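Local coordinates for Mlr6093 protein (Mesorhizobium loti, PDB 2QJ8) that probably acts as a zinc-dependent hydrolase of the aspartoacylase family, cleaving non-peptide carbon-nitrogen bonds of linear amides or ester bonds, at residues 163-166 / 167-171; 271-274 / 275-278. All coordinates share one frame; numbering follows the deposited sequence. Where two conformers were deposited one is given.

Contact 1: residues 163-166 / 167-171; sequences QMTK and TVSIS
The carbonyl oxygen of Thr-165 is gripped twice by Ser-169, one turn further along the same helix: the hydroxyl OG lies 2.9 Å from O of Thr-165 and the amide N of Ser-169 3.0 Å from that same O. The two donors arrive from opposite faces of the carbonyl plane, each tilted well out of it. Serine suits this place because its hydroxyl is short and, with OG anti to the carbonyl carbon (chi1 -66°), lies beside the backbone N, turned back toward the preceding turn. The pattern recurs two residues on, where OG of Ser-171 donates to O of Thr-167 at 2.9 Å from above the carbonyl plane, alongside the regular backbone bond. Ser-171 is buried, and this bond gives its hydroxyl an acceptor on the packed side of the helix. OG1 of Thr-165 reaches back likewise, to O of Ile-161.

The aliphatic groups line up along the helix. CG1 of Ile-170 rests 3.3 Å from O of Lys-166, while its CD1 lies 4.1 Å from CG of Lys-166, the two chains side by side and pointing the same way. Beyond CG the lysine is fully extended, which suits an exposed position: its methylenes, CG nearest, lie beside the isoleucine and the charge is carried away from the backbone. On another flank CG2 of Val-168 meets CG of Met-164, a selenomethionine modelled in two conformers, at 4.1 Å in one of them, the two side chains again side by side.

Helix 161-172 connects the parallel strands 152-155 and 178-182. Ile-170 packs on Thr-201 and Ile-203 of strand 201-208, Ser-171 and Val-168 meet strand 152-155, and NE2 of Gln-163 bonds to O of Val-195 and of Lys-200.

Contact 2: residues 271-274 / 275-278; sequences RCSV and MDEV
Asp-276 folds its carboxylate back over Ser-273, taking the backbone N-H of Ser-273 on OD2 at 2.9 Å from that N; its short side chain, with CG beside its own N (chi1 -75°), is just long enough for this return. The bond is almost straight, though the donor stands above the carboxylate plane, 65° out of it. In return N of Asp-276 donates to O of Ser-273 at 3.1 Å, tying the two residues twice. With an alanine here the N-H of Ser-273 would probably be left without its carboxylate acceptor, and the turn would be closed by the backbone bond alone. Ser-273 to Asp-276 form a type II beta turn between strands 266-270 and 277-278. Val-274 holds its second position in the polyproline-like conformation a type II turn requires, readily adopted by a beta-branched residue. Met-275, a selenomethionine, takes the third with a positive phi of 83°, a conformation more often met in glycine. CG1 of Val-274 lies 3.8 Å from CG of Met-275, the side chains slanting across one another, and the bent methionine chain carries SE to 4.1 Å from the same CG1. Both also touch Ala-150, before strand 152-155.

How the contacts relate
The two contacts are separate, local features of one chain: their centres lie 28 Å apart, their nearest atoms about 14 Å, and contact 1 closes before contact 2 opens. Each sits at the surface: the centre of contact 1 is about 16 Å, and that of contact 2 about 22 Å, from the centre of the chain. The fold connects them indirectly. Contact 1 packs on strand 152-155, just after Ala-150, which contact 2 touches; strand 277-278, at the end of contact 2, pairs antiparallel with strand 306-312, a partner of strand 147-149. Contact 1 lies in the aspartoacylase-type catalytic region; neither contact contains a residue known to bind zinc or substrate, and both consist of local helix or turn bonds.

Contact 1: residues 163-166 / 167-171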
loop_
_atom_site.group_PDB
_atom_site.type_symbol
_atom_site.label_atom_id
_atom_site.label_comp_id
_atom_site.label_asym_id
_atom_site.label_seq_id
_atom_site.Cartn_x
_atom_site.Cartn_y
_atom_site.Cartn_z
ATOM N N GLN A 163 31.871 -7.080 -14.916
ATOM C CA GLN A 163 30.756 -7.513 -14.091
ATOM C C GLN A 163 29.571 -6.577 -14.250
ATOM O O GLN A 163 28.430 -7.046 -14.326
ATOM C CB GLN A 163 31.174 -7.606 -12.626
ATOM C CG GLN A 163 30.140 -8.246 -11.737
ATOM C CD GLN A 163 30.543 -8.288 -10.295
ATOM O OE1 GLN A 163 31.459 -7.572 -9.850
ATOM N NE2 GLN A 163 29.845 -9.118 -9.534
HETATM N N MSE A 164 29.848 -5.267 -14.294
HETATM C CA MSE A 164 28.790 -4.272 -14.451
HETATM C C MSE A 164 28.135 -4.422 -15.817
HETATM O O MSE A 164 26.914 -4.434 -15.902
HETATM C CB MSE A 164 29.308 -2.842 -14.253
HETATM C CG MSE A 164 28.226 -1.754 -14.399
HETATM SE SE MSE A 164 28.815 0.030 -13.926
HETATM C CE MSE A 164 30.447 0.175 -15.000
ATOM N N THR A 165 28.941 -4.556 -16.854
ATOM C CA THR A 165 28.447 -4.724 -18.226
ATOM C C THR A 165 27.577 -5.983 -18.386
ATOM O O THR A 165 26.505 -5.936 -19.006
ATOM C CB THR A 165 29.627 -4.796 -19.209
ATOM O OG1 THR A 165 30.517 -3.704 -18.958
ATOM C CG2 THR A 165 29.148 -4.743 -20.655
ATOM N N LYS A 166 28.051 -7.099 -17.845
ATOM C CA LYS A 166 27.308 -8.342 -17.899
ATOM C C LYS A 166 25.968 -8.217 -17.183
ATOM O O LYS A 166 24.937 -8.581 -17.745
ATOM C CB LYS A 166 28.107 -9.477 -17.272
ATOM C CG LYS A 166 27.446 -10.876 -17.321
ATOM C CD LYS A 166 28.380 -11.885 -16.685
ATOM C CE LYS A 166 27.820 -13.275 -16.686
ATOM N NZ LYS A 166 28.785 -14.187 -15.998
ATOM N N THR A 167 25.994 -7.717 -15.948
ATOM C CA THR A 167 24.778 -7.600 -15.146
ATOM C C THR A 167 23.775 -6.634 -15.774
ATOM O O THR A 167 22.599 -6.953 -15.819
ATOM C CB THR A 167 25.065 -7.195 -13.683
ATOM O OG1 THR A 167 25.799 -8.250 -13.037
ATOM C CG2 THR A 167 23.754 -6.945 -12.928
ATOM N N VAL A 168 24.252 -5.495 -16.277
ATOM C CA VAL A 168 23.391 -4.497 -16.905
ATOM C C VAL A 168 22.778 -5.070 -18.187
ATOM O O VAL A 168 21.603 -4.886 -18.406
ATOM C CB VAL A 168 24.153 -3.158 -17.165
ATOM C CG1 VAL A 168 23.363 -2.233 -18.056
ATOM C CG2 VAL A 168 24.495 -2.470 -15.841
ATOM N N SER A 169 23.544 -5.807 -18.985
ATOM C CA SER A 169 23.012 -6.428 -20.206
ATOM C C SER A 169 21.908 -7.448 -19.924
ATOM O O SER A 169 20.854 -7.423 -20.576
ATOM C CB SER A 169 24.118 -7.086 -21.009
ATOM O OG SER A 169 24.996 -6.082 -21.500
ATOM N N ILE A 170 22.159 -8.321 -18.956
ATOM C CA ILE A 170 21.170 -9.304 -18.528
ATOM C C ILE A 170 19.882 -8.597 -18.048
ATOM O O ILE A 170 18.789 -8.979 -18.462
ATOM C CB ILE A 170 21.700 -10.266 -17.443
ATOM C CG1 ILE A 170 22.840 -11.140 -18.001
ATOM C CG2 ILE A 170 20.542 -11.179 -16.962
ATOM C CD1 ILE A 170 23.545 -12.060 -16.957
ATOM N N SER A 171 20.041 -7.554 -17.236
ATOM C CA SER A 171 18.931 -6.757 -16.712
ATOM C C SER A 171 18.081 -6.111 -17.812
ATOM O O SER A 171 16.868 -6.185 -17.767
ATOM C CB SER A 171 19.463 -5.689 -15.769
ATOM O OG SER A 171 20.070 -6.281 -14.628
#

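Contact 2: residues 271-274 / 275-278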
loop_
_atom_site.group_PDB
_atom_site.type_symbol
_atom_site.label_atom_id
_atom_site.label_comp_id
_atom_site.label_asym_id
_atom_site.label_seq_id
_atom_site.Cartn_x
_atom_site.Cartn_y
_atom_site.Cartn_z
ATOM N N ARG A 271 1.771 14.900 -6.506
ATOM C CA ARG A 271 1.177 15.719 -7.574
ATOM C C ARG A 271 1.612 15.220 -8.986
ATOM O O ARG A 271 1.521 15.943 -9.955
ATOM C CB ARG A 271 1.509 17.186 -7.307
ATOM C CG ARG A 271 0.742 17.819 -6.129
ATOM C CD ARG A 271 -0.685 18.202 -6.576
ATOM N NE ARG A 271 -1.542 18.734 -5.516
ATOM C CZ ARG A 271 -1.556 19.992 -5.058
ATOM N NH1 ARG A 271 -0.728 20.931 -5.523
ATOM N NH2 ARG A 271 -2.408 20.315 -4.083
ATOM N N CYS A 272 2.048 13.962 -9.090
ATOM C CA CYS A 272 2.432 13.360 -10.355
ATOM C C CYS A 272 2.441 11.851 -10.163
ATOM O O CYS A 272 2.455 11.359 -9.026
ATOM C CB CYS A 272 3.796 13.887 -10.849
ATOM S SG CYS A 272 5.120 13.495 -9.750
ATOM N N SER A 273 2.398 11.122 -11.272
ATOM C CA SER A 273 2.348 9.661 -11.275
ATOM C C SER A 273 3.597 9.051 -11.851
ATOM O O SER A 273 4.327 9.720 -12.567
ATOM C CB SER A 273 1.159 9.205 -12.116
ATOM O OG SER A 273 -0.054 9.594 -11.510
ATOM N N VAL A 274 3.839 7.770 -11.549
ATOM C CA VAL A 274 4.998 7.058 -12.106
ATOM C C VAL A 274 4.905 7.123 -13.643
ATOM O O VAL A 274 3.823 7.059 -14.179
ATOM C CB VAL A 274 5.106 5.615 -11.578
ATOM C CG1 VAL A 274 6.084 4.805 -12.403
ATOM C CG2 VAL A 274 5.502 5.638 -10.088
HETATM N N MSE A 275 6.043 7.357 -14.295
HETATM C CA MSE A 275 6.197 7.518 -15.759
HETATM C C MSE A 275 5.902 8.906 -16.312
HETATM O O MSE A 275 6.170 9.144 -17.490
HETATM C CB MSE A 275 5.469 6.433 -16.594
HETATM C CG MSE A 275 5.805 4.979 -16.193
HETATM SE SE MSE A 275 7.718 4.577 -16.174
HETATM C CE MSE A 275 8.115 4.850 -18.065
ATOM N N ASP A 276 5.385 9.834 -15.493
ATOM C CA ASP A 276 5.156 11.186 -15.965
ATOM C C ASP A 276 6.493 11.819 -16.265
ATOM O O ASP A 276 7.460 11.610 -15.529
ATOM C CB ASP A 276 4.475 12.082 -14.920
ATOM C CG ASP A 276 2.995 11.803 -14.738
ATOM O OD1 ASP A 276 2.380 10.969 -15.455
ATOM O OD2 ASP A 276 2.440 12.442 -13.825
ATOM N N GLU A 277 6.520 12.617 -17.331
ATOM C CA GLU A 277 7.688 13.381 -17.741
ATOM C C GLU A 277 7.428 14.787 -17.208
ATOM O O GLU A 277 6.447 15.431 -17.619
ATOM C CB GLU A 277 7.799 13.353 -19.271
ATOM C CG GLU A 277 8.051 11.939 -19.817
ATOM C CD GLU A 277 8.215 11.879 -21.327
ATOM O OE1 GLU A 277 7.672 12.765 -22.033
ATOM O OE2 GLU A 277 8.887 10.926 -21.804
ATOM N N VAL A 278 8.260 15.243 -16.265
ATOM C CA VAL A 278 8.097 16.558 -15.640
ATOM C C VAL A 278 9.191 17.532 -16.115
ATOM O O VAL A 278 10.287 17.106 -16.481
ATOM C CB VAL A 278 8.071 16.453 -14.103
ATOM C CG1 VAL A 278 6.952 15.464 -13.655
ATOM C CG2 VAL A 278 9.416 16.038 -13.557
#